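Local structure of dihydrodipicolinate synthase (Methanocaldococcus jannaschii DSM 2661, 2YXG) at residues V160-A163 with Q169-E172; L188-I193 with E225-I230; K198-V203 with E214-A219. The protein probably catalyses the condensation of pyruvate with aspartate semialdehyde to 4-hydroxy-tetrahydrodipicolinate, a step of lysine biosynthesis, working as a homotetramer. All blocks are in the same frame, centred on the assembly; numbering follows the deposited sequence.

Interaction 1 of 3, residues V160-A163 with Q169-E172; sequences VKEA and QVSE
Glu162, at the end of strand 157-162, comes nearest to helix 168-177 at Val170, their CA atoms 7.3 Å apart, in the first half of the beta-alpha-beta unit of strand 157-162, helix 168-177 and strand 180-183. The side chain of Glu162 sets out toward the helix. Its CG is anti to the backbone N (chi1 -170°), and a bend at chi2 (49°) then turns the carboxylate to Gln169. The aliphatic part of the same chain serves a second purpose: Glu162 CG lies 3.6 Å from Val170 CG2, the two side chains sliding past each other in opposite directions. Valine suits this place because a branched methyl can cover the methylenes of a glutamate without asking for a polar partner. The side chains of Glu162 and Gln169 cross at about a right angle, their carboxylate and amide planes 64° apart. Glu162 OE1 is 2.7 Å from the modelled Gln169 OE1, but the amide is probably turned over, in which case the pair may be a hydrogen bond. The other carboxylate oxygen, Glu162 OE2, accepts hydrogen bonds from Asn133 ND2 and from the backbone N of Asn164. Lys161, the neighbour predicted to form the Schiff base with the substrate, makes a cation-pi contact with Tyr132. Two N-H donors on OE2 probably limit the rotation of this buried carboxylate, and these neutral donors would probably help to stabilise its negative charge beside the predicted Schiff-base lysine.

Interaction 2 of 3, residues L188-I193 with E225-I230; sequences LTLPII and EKAREI
Arg228, whose CA and CG pack against Leu190, supplies the flat group here: its guanidinium turns an edge, in plane, to the carboxylate of Glu225 about one helical turn earlier. The salt bridge runs from Arg228 NH1 to Glu225 OE1 at 2.8 Å. The chain bends at chi3 (-135°), and its remaining nitrogens reach the second subunit, where NE donates to Ala194 O and NH2, weakly, to Ile193 O of that neighbouring chain. Arginine suits the position because its long chain can lie on a leucine near its root while its several N-H groups serve separate acceptors at the tip. No hydrogen bond crosses between the segments; a leucine methyl packs on the backbone and CB of the helix. Leu190 holds CG anti to the backbone N (chi1 -177°), which carries CD1 onto the wall of helix 224-240. There Leu190 CD1 sits 3.8 Å from Arg228 CA. The same methyl is 4.0 Å from Ala227 CB. Alanine fits because its small side chain lets the leucine methyl come right down to the helix backbone; the CA atoms of Leu190 and Ala227 are 7.1 Å apart. Phe224 and His231 of the same helix pack on Leu190 as well, and Ala194 of the second subunit adds a further apolar partner. This helix-helix contact joins short helix 189-194, between strands 180-183 and 199-202 of the TIM barrel, to helix 224-240, at a place where two subunits of the tetramer meet.

Interaction 3 of 3, residues K198-V203 with E214-A219; sequences KGVISV and EMVNYA
Val200 places CG1 between its backbone N and carbonyl carbon (chi1 50°), while Val216 has CG2 anti to its own carbonyl carbon, and these two rotations bring the methyls together. Val200 CG1 and Val216 CG2 stand 4.0 Å apart, the two side chains meeting obliquely at a distance normal for apolar groups. Valine suits both places: beta-branching agrees with the extended backbone of the strand, and a short, branched side chain on the helix can cover a strand without a long arm to accommodate. The other methyl of Val216 is near Gly199, whose CA is 4.4 Å from Val216 CG1. Gly199 has a phi of 165°, a backbone shape that residues with a side chain rarely adopt. The CA atoms of Gly199 and Val216 are 6.7 Å apart. No hydrogen bond crosses between the segments, so their direct contact is apolar, on the strand that also carries Ile201, predicted to help bind pyruvate. In the parallel TIM barrel sheet, strand 199-202 runs between 4-7 and 180-183, with backbone hydrogen bonds to both, and helix 209-221 follows it in the chain. Val5 of strand 4-7 packs on Val200 and Val216, Thr189 of helix 189-194 touches both valines, Ile193 covers Val216 and Ala219, and helix 224-240 packs on helix 209-221 through Met215 and Tyr218.

Along the chain, interaction 1 is complete before the other two begin, and interaction 3 is nested inside the loop that interaction 2 closes. The centres of interactions 2 and 3 lie about 8 Å apart, and that of interaction 1 is about 16 Å and 15 Å from them. Helix 189-194 leads to strand 199-202 and helix 209-221 to helix 224-240, and the pairs touch directly, as at Thr189 OG1 and Val200 CG2. Interactions 1 and 3 share the barrel sheet, where Lys161 CE packs 3.7 Å from Ile201 CG2, joining two predicted active-site residues. Ile192 reaches Glu162 and Val170. Interactions 1 and 2 touch the second subunit, whereas no other chain touches interaction 3.

Interaction 1 of 3, residues V160-A163 with Q169-E172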
loop_
_atom_site.group_PDB
_atom_site.type_symbol
_atom_site.label_atom_id
_atom_site.label_comp_id
_atom_site.label_asym_id
_atom_site.label_seq_id
_atom_site.Cartn_x
_atom_site.Cartn_y
_atom_site.Cartn_z
ATOM N N VAL A 160 2.421 -18.683 16.504
ATOM C CA VAL A 160 2.798 -17.761 15.417
ATOM C C VAL A 160 3.697 -16.576 15.918
ATOM O O VAL A 160 3.324 -15.845 16.848
ATOM C CB VAL A 160 1.515 -17.153 14.773
ATOM C CG1 VAL A 160 1.789 -16.657 13.333
ATOM C CG2 VAL A 160 0.407 -18.169 14.789
ATOM N N LYS A 161 4.849 -16.393 15.275
ATOM C CA LYS A 161 5.590 -15.122 15.325
ATOM C C LYS A 161 4.918 -14.178 14.337
ATOM O O LYS A 161 5.016 -14.364 13.094
ATOM C CB LYS A 161 7.063 -15.330 14.968
ATOM C CG LYS A 161 7.910 -14.038 14.804
ATOM C CD LYS A 161 9.375 -14.366 14.292
ATOM C CE LYS A 161 10.259 -13.095 14.336
ATOM N NZ LYS A 161 11.566 -13.215 13.608
ATOM N N GLU A 162 4.157 -13.221 14.895
ATOM C CA GLU A 162 3.344 -12.311 14.061
ATOM C C GLU A 162 4.050 -11.013 13.790
ATOM O O GLU A 162 4.155 -10.187 14.705
ATOM C CB GLU A 162 1.943 -12.085 14.680
ATOM C CG GLU A 162 0.928 -11.326 13.754
ATOM C CD GLU A 162 0.844 -11.897 12.310
ATOM O OE1 GLU A 162 -0.060 -12.734 12.090
ATOM O OE2 GLU A 162 1.662 -11.520 11.419
ATOM N N ALA A 163 4.599 -10.843 12.580
ATOM C CA ALA A 163 5.224 -9.526 12.210
ATOM C C ALA A 163 4.366 -8.569 11.373
ATOM O O ALA A 163 4.869 -7.529 10.944
ATOM C CB ALA A 163 6.589 -9.703 11.492
ATOM N N GLN A 169 -5.125 -8.364 13.201
ATOM C CA GLN A 169 -4.767 -9.736 12.881
ATOM C C GLN A 169 -4.359 -10.502 14.155
ATOM O O GLN A 169 -4.679 -11.686 14.290
ATOM C CB GLN A 169 -3.717 -9.876 11.776
ATOM C CG GLN A 169 -3.362 -11.342 11.512
ATOM C CD GLN A 169 -2.816 -11.574 10.140
ATOM O OE1 GLN A 169 -1.681 -12.066 9.973
ATOM N NE2 GLN A 169 -3.616 -11.260 9.129
ATOM N N VAL A 170 -3.670 -9.826 15.066
ATOM C CA VAL A 170 -3.326 -10.414 16.337
ATOM C C VAL A 170 -4.598 -10.707 17.179
ATOM O O VAL A 170 -4.694 -11.770 17.821
ATOM C CB VAL A 170 -2.245 -9.579 17.131
ATOM C CG1 VAL A 170 -2.252 -9.926 18.641
ATOM C CG2 VAL A 170 -0.816 -9.740 16.489
ATOM N N SER A 171 -5.608 -9.828 17.158
ATOM C CA SER A 171 -6.728 -10.221 17.975
ATOM C C SER A 171 -7.592 -11.272 17.347
ATOM O O SER A 171 -8.220 -12.020 18.049
ATOM C CB SER A 171 -7.499 -9.079 18.669
ATOM O OG SER A 171 -7.578 -7.947 17.922
ATOM N N GLU A 172 -7.581 -11.363 16.025
ATOM C CA GLU A 172 -8.236 -12.471 15.322
ATOM C C GLU A 172 -7.594 -13.797 15.664
ATOM O O GLU A 172 -8.318 -14.770 15.875
ATOM C CB GLU A 172 -8.290 -12.235 13.809
ATOM C CG GLU A 172 -8.988 -10.859 13.518
ATOM C CD GLU A 172 -8.714 -10.199 12.144
ATOM O OE1 GLU A 172 -8.062 -10.793 11.220
ATOM O OE2 GLU A 172 -9.170 -9.029 12.001
#

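Interaction 2 of 3, residues L188-I193 with E225-I230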
loop_
_atom_site.group_PDB
_atom_site.type_symbol
_atom_site.label_atom_id
_atom_site.label_comp_id
_atom_site.label_asym_id
_atom_site.label_seq_id
_atom_site.Cartn_x
_atom_site.Cartn_y
_atom_site.Cartn_z
ATOM N N LEU A 188 6.294 -3.591 18.877
ATOM C CA LEU A 188 4.870 -3.878 19.049
ATOM C C LEU A 188 4.688 -4.921 20.138
ATOM O O LEU A 188 3.561 -5.365 20.413
ATOM C CB LEU A 188 4.229 -4.304 17.708
ATOM C CG LEU A 188 4.200 -3.262 16.543
ATOM C CD1 LEU A 188 3.390 -3.720 15.331
ATOM C CD2 LEU A 188 3.677 -1.846 17.040
ATOM N N THR A 189 5.794 -5.316 20.752
ATOM C CA THR A 189 5.742 -6.356 21.752
ATOM C C THR A 189 4.799 -6.048 22.922
ATOM O O THR A 189 3.876 -6.842 23.234
ATOM C CB THR A 189 7.143 -6.724 22.245
ATOM O OG1 THR A 189 7.915 -7.165 21.110
ATOM C CG2 THR A 189 7.022 -7.848 23.297
ATOM N N LEU A 190 4.975 -4.855 23.515
ATOM C CA LEU A 190 4.072 -4.414 24.583
ATOM C C LEU A 190 2.552 -4.408 24.187
ATOM O O LEU A 190 1.733 -5.029 24.879
ATOM C CB LEU A 190 4.555 -3.082 25.166
ATOM C CG LEU A 190 3.832 -2.426 26.329
ATOM C CD1 LEU A 190 4.679 -1.288 26.839
ATOM C CD2 LEU A 190 2.537 -1.871 25.821
ATOM N N PRO A 191 2.167 -3.734 23.074
ATOM C CA PRO A 191 0.750 -3.868 22.718
ATOM C C PRO A 191 0.282 -5.301 22.317
ATOM O O PRO A 191 -0.843 -5.715 22.660
ATOM C CB PRO A 191 0.580 -2.869 21.579
ATOM C CG PRO A 191 1.895 -2.675 21.011
ATOM C CD PRO A 191 2.876 -2.845 22.142
ATOM N N ILE A 192 1.137 -6.076 21.665
ATOM C CA ILE A 192 0.791 -7.500 21.424
ATOM C C ILE A 192 0.532 -8.350 22.714
ATOM O O ILE A 192 -0.396 -9.112 22.776
ATOM C CB ILE A 192 1.794 -8.171 20.409
ATOM C CG1 ILE A 192 1.605 -7.540 19.001
ATOM C CG2 ILE A 192 1.648 -9.724 20.409
ATOM C CD1 ILE A 192 2.625 -7.987 17.946
ATOM N N ILE A 193 1.323 -8.174 23.753
ATOM C CA ILE A 193 1.089 -8.852 25.052
ATOM C C ILE A 193 -0.195 -8.403 25.760
ATOM O O ILE A 193 -0.931 -9.230 26.330
ATOM C CB ILE A 193 2.316 -8.721 25.961
ATOM C CG1 ILE A 193 3.536 -9.435 25.335
ATOM C CG2 ILE A 193 2.055 -9.296 27.299
ATOM C CD1 ILE A 193 4.871 -9.075 26.066
ATOM N N GLU A 225 2.393 -0.079 33.425
ATOM C CA GLU A 225 3.147 1.084 33.887
ATOM C C GLU A 225 4.657 0.807 33.843
ATOM O O GLU A 225 5.413 1.593 33.291
ATOM C CB GLU A 225 2.731 1.485 35.301
ATOM C CG GLU A 225 3.368 2.781 35.766
ATOM C CD GLU A 225 2.757 4.029 35.114
ATOM O OE1 GLU A 225 1.755 3.900 34.351
ATOM O OE2 GLU A 225 3.280 5.149 35.361
ATOM N N LYS A 226 5.103 -0.306 34.410
ATOM C CA LYS A 226 6.525 -0.606 34.340
ATOM C C LYS A 226 7.040 -1.158 32.976
ATOM O O LYS A 226 8.207 -0.902 32.624
ATOM C CB LYS A 226 6.955 -1.456 35.527
ATOM C CG LYS A 226 6.556 -0.757 36.838
ATOM C CD LYS A 226 6.799 -1.575 38.115
ATOM C CE LYS A 226 8.301 -1.693 38.465
ATOM N NZ LYS A 226 9.182 -0.563 37.936
ATOM N N ALA A 227 6.186 -1.882 32.233
ATOM C CA ALA A 227 6.528 -2.313 30.871
ATOM C C ALA A 227 6.783 -1.052 30.051
ATOM O O ALA A 227 7.781 -0.980 29.334
ATOM C CB ALA A 227 5.442 -3.222 30.222
ATOM N N ARG A 228 5.930 -0.036 30.233
ATOM C CA ARG A 228 5.986 1.180 29.421
ATOM C C ARG A 228 7.273 1.937 29.619
ATOM O O ARG A 228 7.850 2.486 28.686
ATOM C CB ARG A 228 4.873 2.112 29.831
ATOM C CG ARG A 228 3.640 2.105 28.999
ATOM C CD ARG A 228 2.705 3.159 29.614
ATOM N NE ARG A 228 1.415 2.542 29.679
ATOM C CZ ARG A 228 0.662 2.356 30.745
ATOM N NH1 ARG A 228 0.976 2.829 31.929
ATOM N NH2 ARG A 228 -0.468 1.708 30.558
ATOM N N GLU A 229 7.707 1.987 30.865
ATOM C CA GLU A 229 8.917 2.663 31.204
ATOM C C GLU A 229 10.122 2.102 30.402
ATOM O O GLU A 229 10.962 2.848 29.891
ATOM C CB GLU A 229 9.182 2.578 32.729
ATOM C CG GLU A 229 10.222 3.659 33.152
ATOM C CD GLU A 229 11.260 3.163 34.172
ATOM O OE1 GLU A 229 10.922 3.089 35.408
ATOM O OE2 GLU A 229 12.414 2.873 33.712
ATOM N N ILE A 230 10.228 0.786 30.339
ATOM C CA ILE A 230 11.331 0.170 29.595
ATOM C C ILE A 230 11.109 0.270 28.076
ATOM O O ILE A 230 12.034 0.510 27.335
ATOM C CB ILE A 230 11.505 -1.326 30.002
ATOM C CG1 ILE A 230 11.860 -1.423 31.502
ATOM C CG2 ILE A 230 12.540 -2.047 29.108
ATOM C CD1 ILE A 230 12.224 -2.842 31.912
#

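Interaction 3 of 3, residues K198-V203 with E214-A219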
loop_
_atom_site.group_PDB
_atom_site.type_symbol
_atom_site.label_atom_id
_atom_site.label_comp_id
_atom_site.label_asym_id
_atom_site.label_seq_id
_atom_site.Cartn_x
_atom_site.Cartn_y
_atom_site.Cartn_z
ATOM N N LYS A 198 2.165 -13.894 24.229
ATOM C CA LYS A 198 2.920 -14.463 25.304
ATOM C C LYS A 198 4.397 -14.242 25.280
ATOM O O LYS A 198 5.082 -14.768 26.144
ATOM C CB LYS A 198 2.697 -15.973 25.317
ATOM C CG LYS A 198 1.273 -16.344 25.511
ATOM C CD LYS A 198 0.751 -15.767 26.797
ATOM C CE LYS A 198 -0.713 -16.231 27.038
ATOM N NZ LYS A 198 -0.973 -16.076 28.468
ATOM N N GLY A 199 4.908 -13.481 24.316
ATOM C CA GLY A 199 6.334 -13.119 24.307
ATOM C C GLY A 199 6.730 -12.570 22.937
ATOM O O GLY A 199 5.900 -12.014 22.216
ATOM N N VAL A 200 8.011 -12.698 22.595
ATOM C CA VAL A 200 8.521 -12.090 21.393
ATOM C C VAL A 200 9.722 -12.873 20.910
ATOM O O VAL A 200 10.449 -13.477 21.713
ATOM C CB VAL A 200 8.897 -10.559 21.660
ATOM C CG1 VAL A 200 9.768 -10.424 22.900
ATOM C CG2 VAL A 200 9.561 -9.849 20.425
ATOM N N ILE A 201 9.890 -12.872 19.585
ATOM C CA ILE A 201 11.121 -13.276 18.972
ATOM C C ILE A 201 11.733 -11.965 18.492
ATOM O O ILE A 201 11.156 -11.262 17.680
ATOM C CB ILE A 201 10.942 -14.346 17.877
ATOM C CG1 ILE A 201 10.537 -15.662 18.554
ATOM C CG2 ILE A 201 12.289 -14.501 17.064
ATOM C CD1 ILE A 201 9.954 -16.729 17.632
ATOM N N SER A 202 12.899 -11.656 19.032
ATOM C CA SER A 202 13.382 -10.292 19.078
ATOM C C SER A 202 14.774 -10.100 18.431
ATOM O O SER A 202 15.691 -10.897 18.628
ATOM C CB SER A 202 13.425 -9.856 20.562
ATOM O OG SER A 202 14.120 -8.652 20.764
ATOM N N VAL A 203 14.919 -8.977 17.734
ATOM C CA VAL A 203 16.202 -8.505 17.277
ATOM C C VAL A 203 16.940 -7.755 18.416
ATOM O O VAL A 203 18.083 -8.059 18.731
ATOM C CB VAL A 203 15.954 -7.608 16.067
ATOM C CG1 VAL A 203 17.210 -6.974 15.600
ATOM C CG2 VAL A 203 15.270 -8.455 14.960
ATOM N N GLU A 214 12.963 -8.141 31.163
ATOM C CA GLU A 214 12.220 -7.612 32.262
ATOM C C GLU A 214 10.995 -6.803 31.788
ATOM O O GLU A 214 9.930 -6.890 32.419
ATOM C CB GLU A 214 13.138 -6.947 33.287
ATOM C CG GLU A 214 13.489 -5.539 33.077
ATOM C CD GLU A 214 14.158 -4.925 34.381
ATOM O OE1 GLU A 214 15.307 -5.403 34.756
ATOM O OE2 GLU A 214 13.507 -3.999 35.010
ATOM N N MET A 215 11.095 -6.136 30.623
ATOM C CA MET A 215 9.930 -5.392 30.110
ATOM C C MET A 215 8.804 -6.391 29.803
ATOM O O MET A 215 7.654 -6.171 30.148
ATOM C CB MET A 215 10.268 -4.650 28.807
ATOM C CG MET A 215 9.081 -3.822 28.234
ATOM S SD MET A 215 9.421 -3.326 26.542
ATOM C CE MET A 215 8.962 -4.870 25.714
ATOM N N VAL A 216 9.174 -7.495 29.157
ATOM C CA VAL A 216 8.261 -8.556 28.815
ATOM C C VAL A 216 7.611 -9.229 30.030
ATOM O O VAL A 216 6.418 -9.405 30.068
ATOM C CB VAL A 216 8.961 -9.558 27.815
ATOM C CG1 VAL A 216 8.111 -10.775 27.541
ATOM C CG2 VAL A 216 9.162 -8.839 26.479
ATOM N N ASN A 217 8.405 -9.569 31.041
ATOM C CA ASN A 217 7.855 -10.100 32.307
ATOM C C ASN A 217 6.880 -9.124 32.949
ATOM O O ASN A 217 5.843 -9.554 33.472
ATOM C CB ASN A 217 8.963 -10.459 33.290
ATOM C CG ASN A 217 9.678 -11.752 32.921
ATOM O OD1 ASN A 217 9.133 -12.603 32.215
ATOM N ND2 ASN A 217 10.902 -11.905 33.403
ATOM N N TYR A 218 7.174 -7.813 32.905
ATOM C CA TYR A 218 6.174 -6.837 33.437
ATOM C C TYR A 218 4.873 -6.873 32.633
ATOM O O TYR A 218 3.782 -6.884 33.206
ATOM C CB TYR A 218 6.684 -5.381 33.442
ATOM C CG TYR A 218 7.676 -5.063 34.509
ATOM C CD1 TYR A 218 7.454 -5.442 35.839
ATOM C CD2 TYR A 218 8.850 -4.353 34.193
ATOM C CE1 TYR A 218 8.398 -5.150 36.829
ATOM C CE2 TYR A 218 9.791 -4.037 35.173
ATOM C CZ TYR A 218 9.577 -4.426 36.482
ATOM O OH TYR A 218 10.538 -4.080 37.461
ATOM N N ALA A 219 4.996 -6.841 31.303
ATOM C CA ALA A 219 3.827 -6.887 30.445
ATOM C C ALA A 219 3.074 -8.216 30.622
ATOM O O ALA A 219 1.840 -8.215 30.621
ATOM C CB ALA A 219 4.209 -6.646 28.964
#